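Local atomic coordinates of erythropoietin (Homo sapiens, PDB entry 1EER), a protein that acts as a hormone that binds and dimerises its receptor to activate JAK2, thereby controlling red blood cell proliferation and differentiation. Residues Lys20-Ile25 and Gln92-Lys97; Ser100-Leu105 and Arg143-Phe148; Cys33-Lys38 and Gln78-Lys83. The protein carries 5 engineered substitutions. All coordinates share one frame; numbering follows the deposited sequence.

In the fold
Contacts 1 and 2 lie between helices of the four-helix cytokine bundle; contact 3 sets the strand of a crossover against the end of one helix. Contact 1 joins helix 9-25 to helix 91-111, and contact 2 joins helix 91-111 to helix 138-161, their centres about 10 Å apart. They touch directly, Glu-23 and Lys-20 packing on Arg-143 and Ser-146. The centre of contact 3 lies about 15 Å from that of contact 1, which it touches through Gln-78 and Leu-81, and about 18 Å from that of contact 2. On the outer sides, Lys-97 of contact 1 and Arg-103 and Arg-143 of contact 2 make salt bridges with receptor chains.

Contact 1 (Lys20-Ile25 and Gln92-Lys97). Engineered in segment 20-25: Lys-24 (natural residue Asn).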
# COMPACT_ATOMS: atom_id res chain seq x y z
N LYS A 20 -1.71 -5.41 5.30
CA LYS A 20 -2.91 -4.84 5.91
C LYS A 20 -4.07 -5.80 5.71
O LYS A 20 -4.84 -6.07 6.64
CB LYS A 20 -3.23 -3.49 5.26
CG LYS A 20 -4.43 -2.75 5.82
CD LYS A 20 -4.38 -1.29 5.41
CE LYS A 20 -5.76 -0.67 5.37
NZ LYS A 20 -6.32 -0.45 6.73
N GLU A 21 -4.19 -6.33 4.50
CA GLU A 21 -5.27 -7.25 4.18
C GLU A 21 -5.08 -8.54 4.98
O GLU A 21 -6.05 -9.12 5.48
CB GLU A 21 -5.30 -7.54 2.67
CG GLU A 21 -6.41 -8.47 2.22
CD GLU A 21 -7.81 -7.90 2.47
OE1 GLU A 21 -7.92 -6.68 2.71
OE2 GLU A 21 -8.79 -8.68 2.43
N ALA A 22 -3.84 -8.98 5.11
CA ALA A 22 -3.56 -10.19 5.87
C ALA A 22 -4.01 -9.95 7.31
O ALA A 22 -4.79 -10.73 7.87
CB ALA A 22 -2.07 -10.51 5.82
N GLU A 23 -3.52 -8.87 7.91
CA GLU A 23 -3.87 -8.53 9.28
C GLU A 23 -5.39 -8.37 9.43
O GLU A 23 -6.00 -8.94 10.34
CB GLU A 23 -3.15 -7.24 9.70
CG GLU A 23 -3.74 -6.53 10.92
CD GLU A 23 -4.82 -5.53 10.53
OE1 GLU A 23 -4.50 -4.58 9.79
OE2 GLU A 23 -5.98 -5.69 10.97
N LYS A 24 -6.00 -7.62 8.52
CA LYS A 24 -7.44 -7.40 8.59
C LYS A 24 -8.22 -8.71 8.55
O LYS A 24 -9.13 -8.92 9.35
CB LYS A 24 -7.88 -6.48 7.45
CG LYS A 24 -9.38 -6.23 7.40
CD LYS A 24 -9.80 -5.64 6.05
CE LYS A 24 -10.26 -6.73 5.08
NZ LYS A 24 -10.25 -6.28 3.66
N ILE A 25 -7.87 -9.58 7.61
CA ILE A 25 -8.55 -10.86 7.46
C ILE A 25 -8.37 -11.80 8.68
O ILE A 25 -9.29 -12.55 9.02
CB ILE A 25 -8.07 -11.57 6.16
CG1 ILE A 25 -8.52 -10.76 4.94
CG2 ILE A 25 -8.60 -12.99 6.11
CD1 ILE A 25 -10.02 -10.56 4.83
N GLN A 92 -3.80 -19.69 3.85
CA GLN A 92 -2.83 -20.08 2.83
C GLN A 92 -2.26 -18.98 1.93
O GLN A 92 -1.05 -18.77 1.91
CB GLN A 92 -3.39 -21.20 1.96
CG GLN A 92 -2.32 -21.95 1.16
CD GLN A 92 -1.26 -22.59 2.04
OE1 GLN A 92 -0.09 -22.18 2.05
NE2 GLN A 92 -1.66 -23.61 2.79
N LEU A 93 -3.12 -18.30 1.18
CA LEU A 93 -2.64 -17.27 0.27
C LEU A 93 -1.93 -16.12 0.94
O LEU A 93 -0.94 -15.61 0.42
CB LEU A 93 -3.77 -16.73 -0.61
CG LEU A 93 -5.14 -16.50 0.00
CD1 LEU A 93 -5.85 -15.40 -0.78
CD2 LEU A 93 -5.96 -17.80 -0.02
N HIS A 94 -2.42 -15.70 2.11
CA HIS A 94 -1.81 -14.60 2.84
C HIS A 94 -0.40 -14.99 3.26
O HIS A 94 0.50 -14.17 3.26
CB HIS A 94 -2.64 -14.21 4.07
CG HIS A 94 -4.00 -13.69 3.73
ND1 HIS A 94 -4.20 -12.47 3.13
CD2 HIS A 94 -5.23 -14.23 3.90
CE1 HIS A 94 -5.50 -12.28 2.94
NE2 HIS A 94 -6.14 -13.33 3.40
N VAL A 95 -0.22 -16.25 3.63
CA VAL A 95 1.09 -16.74 4.05
C VAL A 95 2.04 -16.83 2.85
O VAL A 95 3.22 -16.51 2.94
CB VAL A 95 0.98 -18.14 4.70
CG1 VAL A 95 2.36 -18.71 4.95
CG2 VAL A 95 0.20 -18.05 6.01
N ASP A 96 1.50 -17.29 1.72
CA ASP A 96 2.29 -17.43 0.50
C ASP A 96 2.72 -16.05 0.00
O ASP A 96 3.82 -15.88 -0.51
CB ASP A 96 1.47 -18.16 -0.57
CG ASP A 96 1.43 -19.68 -0.35
OD1 ASP A 96 2.27 -20.20 0.41
OD2 ASP A 96 0.55 -20.34 -0.94
N LYS A 97 1.84 -15.06 0.16
CA LYS A 97 2.19 -13.70 -0.24
C LYS A 97 3.25 -13.13 0.72
O LYS A 97 4.15 -12.40 0.30
CB LYS A 97 0.94 -12.81 -0.22
CG LYS A 97 -0.10 -13.17 -1.25
CD LYS A 97 -1.47 -12.75 -0.78
CE LYS A 97 -2.42 -12.60 -1.95
NZ LYS A 97 -1.86 -11.67 -2.96
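Ala-22 and His-94 mark the closest passage of the two helical segments, their CA atoms 5.6 Å apart. The segment axes approach to 10.1 Å with N-to-C directions 148° apart, so helix 9-25 runs roughly antiparallel to helix 91-111, as expected of this neighbouring pair in the up-up-down-down four-helix bundle of the cytokines. The contact is built round one side chain: the His-94 imidazole reaches across to helix 9-25 and is met by Glu-21, Ala-22 and Ile-25, all from one side of that helix. The CB of His-94 already points at helix 9-25, and with CG anti to the carbonyl carbon (chi1 -64°) the ring lies against Ala-22 and Ile-25. Ala-22, with no more than a methyl, lets the ring come close to its backbone: His-94 ND1 is 3.6 Å from Ala-22 CA, and the Ala-22 CB methyl lies 4.0 Å from the same nitrogen. One turn along, Ile-25 crosses the imidazole at about a right angle, its CG2 branch 3.7 Å from His-94 NE2 and its CG1 branch near CE1. Glu-21 comes in at the ring's edge, near its plane, with CG 4.0 Å from His-94 CE1. Phe-142 of helix 138-161 packs against both Ala-22 and His-94, bringing a third helix into the contact. Beyond its CG the Glu-21 chain bends at chi2, and its carboxylate is tilted 37° from the imidazole plane; Glu-21 OE2 remains 5.4 Å from His-94 NE2, a spacing at which the acid might modestly favour a protonated ring. The carboxylate has a partner within its own helix, one turn on, in the engineered Lys-24: Lys-24 NZ donates to the syn lone pair of Glu-21 OE1 in a short 2.5 Å salt bridge.

Contact 2 (Ser100-Leu105 and Arg143-Phe148); sequences SGLRSL and RVYSNF
Tyr-145 extends its ring toward helix 91-111 and meets Leu-102, while its hydroxyl end comes up to Gly-101. The nearest CA atoms, those of Leu-102 and Tyr-145, are 9.3 Å apart, so the gap is bridged by side chains. The CB bond of Tyr-145 runs past helix 91-111; with CG anti to the backbone N (chi1 172°) the ring reaches inward to it, and one ring carbon, CE1, does the touching. Leu-102 answers with its branch point: Leu-102 CG is 3.8 Å from Tyr-145 CE1, and the CD2 methyl of Leu-102 is 4.0 Å from that same carbon. The approach is oblique to the ring, with the two side chains sliding past one another in opposite directions. Leu-102 swings CG to the side of its backbone N (chi1 -83°), and its CB bond at first runs past helix 138-161 until the branched end brings the chain into contact. These are the diagonally related third and fourth helices of the long-chain four-helix cytokine bundle, and the pair is buried near its centre, where the other two helices complete the packing: Leu-102 also touches Leu-67, Ser-71 and Val-74 of helix 56-82, and Tyr-145 lies on Ala-19 of helix 9-25. At the far end of the ring, Tyr-145 OH stands 4.4 Å from Gly-101 CA; the glycine puts no side chain between hydroxyl and backbone. The outer faces of the two helices serve the receptor, Arg-103 forming salt bridges with an acidic side chain of one receptor chain and Arg-143 with one of the other.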
# COMPACT_ATOMS: atom_id res chain seq x y z
N SER A 100 6.53 -14.67 0.03
CA SER A 100 6.94 -14.09 -1.24
C SER A 100 7.33 -12.63 -1.07
O SER A 100 8.38 -12.19 -1.56
CB SER A 100 5.78 -14.19 -2.24
OG SER A 100 6.03 -13.40 -3.38
N GLY A 101 6.49 -11.87 -0.37
CA GLY A 101 6.76 -10.47 -0.13
C GLY A 101 8.01 -10.22 0.70
O GLY A 101 8.82 -9.36 0.35
N LEU A 102 8.15 -10.96 1.80
CA LEU A 102 9.31 -10.81 2.68
C LEU A 102 10.59 -11.11 1.92
O LEU A 102 11.62 -10.48 2.15
CB LEU A 102 9.19 -11.74 3.90
CG LEU A 102 8.32 -11.20 5.04
CD1 LEU A 102 8.16 -12.24 6.13
CD2 LEU A 102 8.96 -9.94 5.61
N ARG A 103 10.51 -12.05 0.99
CA ARG A 103 11.69 -12.41 0.20
C ARG A 103 12.09 -11.23 -0.67
O ARG A 103 13.28 -10.91 -0.80
CB ARG A 103 11.40 -13.64 -0.66
CG ARG A 103 12.65 -14.21 -1.35
CD ARG A 103 12.30 -15.27 -2.40
NE ARG A 103 11.90 -16.54 -1.80
CZ ARG A 103 10.67 -17.04 -1.87
NH1 ARG A 103 9.72 -16.38 -2.51
NH2 ARG A 103 10.38 -18.18 -1.27
N SER A 104 11.11 -10.57 -1.27
CA SER A 104 11.38 -9.43 -2.13
C SER A 104 11.92 -8.25 -1.31
O SER A 104 12.90 -7.61 -1.69
CB SER A 104 10.11 -9.02 -2.87
OG SER A 104 9.66 -10.08 -3.70
N LEU A 105 11.27 -7.99 -0.18
CA LEU A 105 11.68 -6.89 0.69
C LEU A 105 13.12 -7.08 1.17
O LEU A 105 13.88 -6.12 1.23
CB LEU A 105 10.73 -6.78 1.88
CG LEU A 105 9.31 -6.36 1.47
CD1 LEU A 105 8.34 -6.58 2.62
CD2 LEU A 105 9.32 -4.90 1.03
N ARG A 143 -0.56 -9.42 12.24
CA ARG A 143 -0.65 -8.06 12.75
C ARG A 143 0.77 -7.52 12.91
O ARG A 143 1.05 -6.36 12.61
CB ARG A 143 -1.38 -8.04 14.10
CG ARG A 143 -1.37 -6.67 14.79
CD ARG A 143 -2.20 -6.68 16.08
NE ARG A 143 -1.62 -7.51 17.14
CZ ARG A 143 -2.20 -8.60 17.64
NH1 ARG A 143 -3.38 -8.98 17.18
NH2 ARG A 143 -1.61 -9.29 18.61
N VAL A 144 1.67 -8.38 13.36
CA VAL A 144 3.07 -8.01 13.54
C VAL A 144 3.71 -7.75 12.16
O VAL A 144 4.51 -6.82 11.99
CB VAL A 144 3.86 -9.15 14.28
CG1 VAL A 144 5.36 -9.00 14.06
CG2 VAL A 144 3.55 -9.14 15.77
N TYR A 145 3.35 -8.59 11.19
CA TYR A 145 3.86 -8.48 9.83
C TYR A 145 3.53 -7.09 9.29
O TYR A 145 4.40 -6.40 8.77
CB TYR A 145 3.21 -9.56 8.95
CG TYR A 145 3.49 -9.46 7.46
CD1 TYR A 145 4.79 -9.34 6.98
CD2 TYR A 145 2.45 -9.54 6.53
CE1 TYR A 145 5.06 -9.30 5.61
CE2 TYR A 145 2.71 -9.51 5.15
CZ TYR A 145 4.02 -9.39 4.70
OH TYR A 145 4.28 -9.35 3.35
N SER A 146 2.27 -6.67 9.45
CA SER A 146 1.81 -5.35 8.99
C SER A 146 2.44 -4.20 9.78
O SER A 146 2.94 -3.24 9.20
CB SER A 146 0.28 -5.26 9.08
OG SER A 146 -0.19 -3.98 8.70
N ASN A 147 2.43 -4.29 11.11
CA ASN A 147 2.99 -3.24 11.95
C ASN A 147 4.47 -3.03 11.68
O ASN A 147 4.97 -1.90 11.73
CB ASN A 147 2.77 -3.55 13.44
CG ASN A 147 1.44 -3.04 13.96
OD1 ASN A 147 0.77 -2.23 13.32
ND2 ASN A 147 1.04 -3.52 15.13
N PHE A 148 5.19 -4.12 11.38
CA PHE A 148 6.62 -4.02 11.09
C PHE A 148 6.93 -3.33 9.76
O PHE A 148 7.76 -2.41 9.69
CB PHE A 148 7.28 -5.40 11.10
CG PHE A 148 8.78 -5.36 11.09
CD1 PHE A 148 9.48 -5.20 9.90
CD2 PHE A 148 9.50 -5.45 12.29
CE1 PHE A 148 10.87 -5.15 9.90
CE2 PHE A 148 10.89 -5.39 12.29
CZ PHE A 148 11.58 -5.24 11.10

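Contact 3 (Cys33-Lys38 and Gln78-Lys83). Engineered in segment 33-38: Lys-38 (natural residue Asn). Engineered in segment 78-83: Lys-83 (natural residue Asn).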
# COMPACT_ATOMS: atom_id res chain seq x y z
N CYS A 33 -7.26 -20.44 14.14
CA CYS A 33 -5.96 -19.87 13.77
C CYS A 33 -4.77 -20.09 14.69
O CYS A 33 -3.79 -19.34 14.59
CB CYS A 33 -6.09 -18.37 13.55
SG CYS A 33 -7.06 -17.84 12.10
N SER A 34 -4.81 -21.07 15.58
CA SER A 34 -3.67 -21.29 16.47
C SER A 34 -2.47 -21.81 15.70
O SER A 34 -2.62 -22.56 14.74
CB SER A 34 -4.01 -22.29 17.56
OG SER A 34 -2.86 -22.56 18.35
N LEU A 35 -1.28 -21.39 16.11
CA LEU A 35 -0.04 -21.82 15.50
C LEU A 35 0.40 -23.07 16.27
O LEU A 35 1.34 -23.77 15.88
CB LEU A 35 1.04 -20.73 15.62
CG LEU A 35 0.95 -19.49 14.72
CD1 LEU A 35 1.94 -18.45 15.20
CD2 LEU A 35 1.25 -19.86 13.28
N ASN A 36 -0.29 -23.33 17.37
CA ASN A 36 -0.02 -24.48 18.22
C ASN A 36 1.42 -24.50 18.72
O ASN A 36 2.06 -25.55 18.77
CB ASN A 36 -0.33 -25.76 17.46
CG ASN A 36 -1.82 -26.03 17.36
OD1 ASN A 36 -2.37 -26.10 16.26
ND2 ASN A 36 -2.47 -26.16 18.50
N GLU A 37 1.91 -23.33 19.11
CA GLU A 37 3.26 -23.15 19.64
C GLU A 37 3.60 -21.66 19.59
O GLU A 37 2.95 -20.89 18.88
CB GLU A 37 4.26 -23.96 18.80
CG GLU A 37 5.13 -23.15 17.85
CD GLU A 37 5.85 -24.01 16.83
OE1 GLU A 37 5.42 -25.16 16.60
OE2 GLU A 37 6.85 -23.53 16.24
N LYS A 38 4.60 -21.26 20.35
CA LYS A 38 5.02 -19.87 20.37
C LYS A 38 6.12 -19.57 19.34
O LYS A 38 7.27 -20.01 19.48
CB LYS A 38 5.53 -19.49 21.77
CG LYS A 38 4.69 -20.03 22.92
CD LYS A 38 5.40 -21.17 23.68
CE LYS A 38 6.38 -21.97 22.79
NZ LYS A 38 5.83 -23.25 22.25
N GLN A 78 4.36 -21.14 7.73
CA GLN A 78 4.03 -21.81 6.49
C GLN A 78 4.13 -23.34 6.63
O GLN A 78 3.24 -24.07 6.19
CB GLN A 78 4.97 -21.33 5.39
CG GLN A 78 4.78 -22.00 4.05
CD GLN A 78 5.89 -21.66 3.08
OE1 GLN A 78 7.05 -21.54 3.47
NE2 GLN A 78 5.54 -21.50 1.81
N ALA A 79 5.20 -23.82 7.25
CA ALA A 79 5.38 -25.26 7.43
C ALA A 79 4.40 -25.82 8.45
O ALA A 79 3.96 -26.96 8.33
CB ALA A 79 6.80 -25.55 7.87
N LEU A 80 4.07 -25.02 9.46
CA LEU A 80 3.13 -25.45 10.48
C LEU A 80 1.75 -25.62 9.83
O LEU A 80 0.95 -26.46 10.24
CB LEU A 80 3.05 -24.41 11.60
CG LEU A 80 3.96 -24.63 12.80
CD1 LEU A 80 3.93 -23.41 13.70
CD2 LEU A 80 3.51 -25.86 13.55
N LEU A 81 1.51 -24.80 8.82
CA LEU A 81 0.25 -24.82 8.09
C LEU A 81 0.20 -25.97 7.10
O LEU A 81 -0.86 -26.55 6.87
CB LEU A 81 0.04 -23.50 7.35
CG LEU A 81 -1.41 -23.14 7.05
CD1 LEU A 81 -2.18 -23.05 8.35
CD2 LEU A 81 -1.48 -21.82 6.28
N VAL A 82 1.34 -26.29 6.49
CA VAL A 82 1.38 -27.38 5.53
C VAL A 82 0.96 -28.67 6.23
O VAL A 82 0.38 -29.57 5.62
CB VAL A 82 2.79 -27.56 4.91
CG1 VAL A 82 3.70 -28.33 5.86
CG2 VAL A 82 2.69 -28.27 3.58
N LYS A 83 1.24 -28.74 7.52
CA LYS A 83 0.88 -29.90 8.33
C LYS A 83 -0.54 -29.73 8.87
O LYS A 83 -0.96 -28.63 9.21
CB LYS A 83 1.85 -30.05 9.50
CG LYS A 83 3.31 -29.81 9.13
CD LYS A 83 3.82 -30.87 8.16
CE LYS A 83 5.28 -31.22 8.44
NZ LYS A 83 5.55 -31.37 9.90
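Leu-35 and Glu-37 close on Leu-80 where the long crossover following helix 9-25 passes the end of helix 56-82. This crossover contributes strand 34-41 to the small two-stranded antiparallel sheet that accompanies the four-helix cytokine bundle. The segment starts at Cys-33, tied to Cys-29 by a disulfide. Ser-34 follows, and its OG accepts from the backbone N of Asn-36 at 2.9 Å with an N-H...O angle of 146°, forming an ST turn that bends the chain just as it reaches the helix. Leu-35 keeps the strand paired, through backbone hydrogen bonding with Asp-136, and lies nearest the helix, its CA 7.0 Å from that of Leu-80, with its side chain running past it. Contact here involves the backbone as much as the side chain, since Leu-35 O lies 3.4 Å from Leu-80 CD1 and 3.8 Å from Leu-80 CD2, with both methyls gathered about the carbonyl oxygen. The apolar part is looser, Leu-35 CB standing 4.4 Å from Leu-80 CD1; the side chain of Leu-35 also packs on Phe-138. Asn-36 takes up left-handed helical backbone angles (phi 57°), and the chain turns a corner here and at the next residue. Glu-37 then directs its side chain back toward the helix, extended beyond CG and crossing Leu-80 obliquely. Its OE2 pairs in a salt bridge with NH1 of Arg-76, one turn before Leu-80 on helix 56-82, which probably steadies the group beside the leucine. Held this way, Glu-37 OE1 rests against the forked tip of Leu-80, 3.7 Å from Leu-80 CD1 and 3.7 Å from Leu-80 CD2.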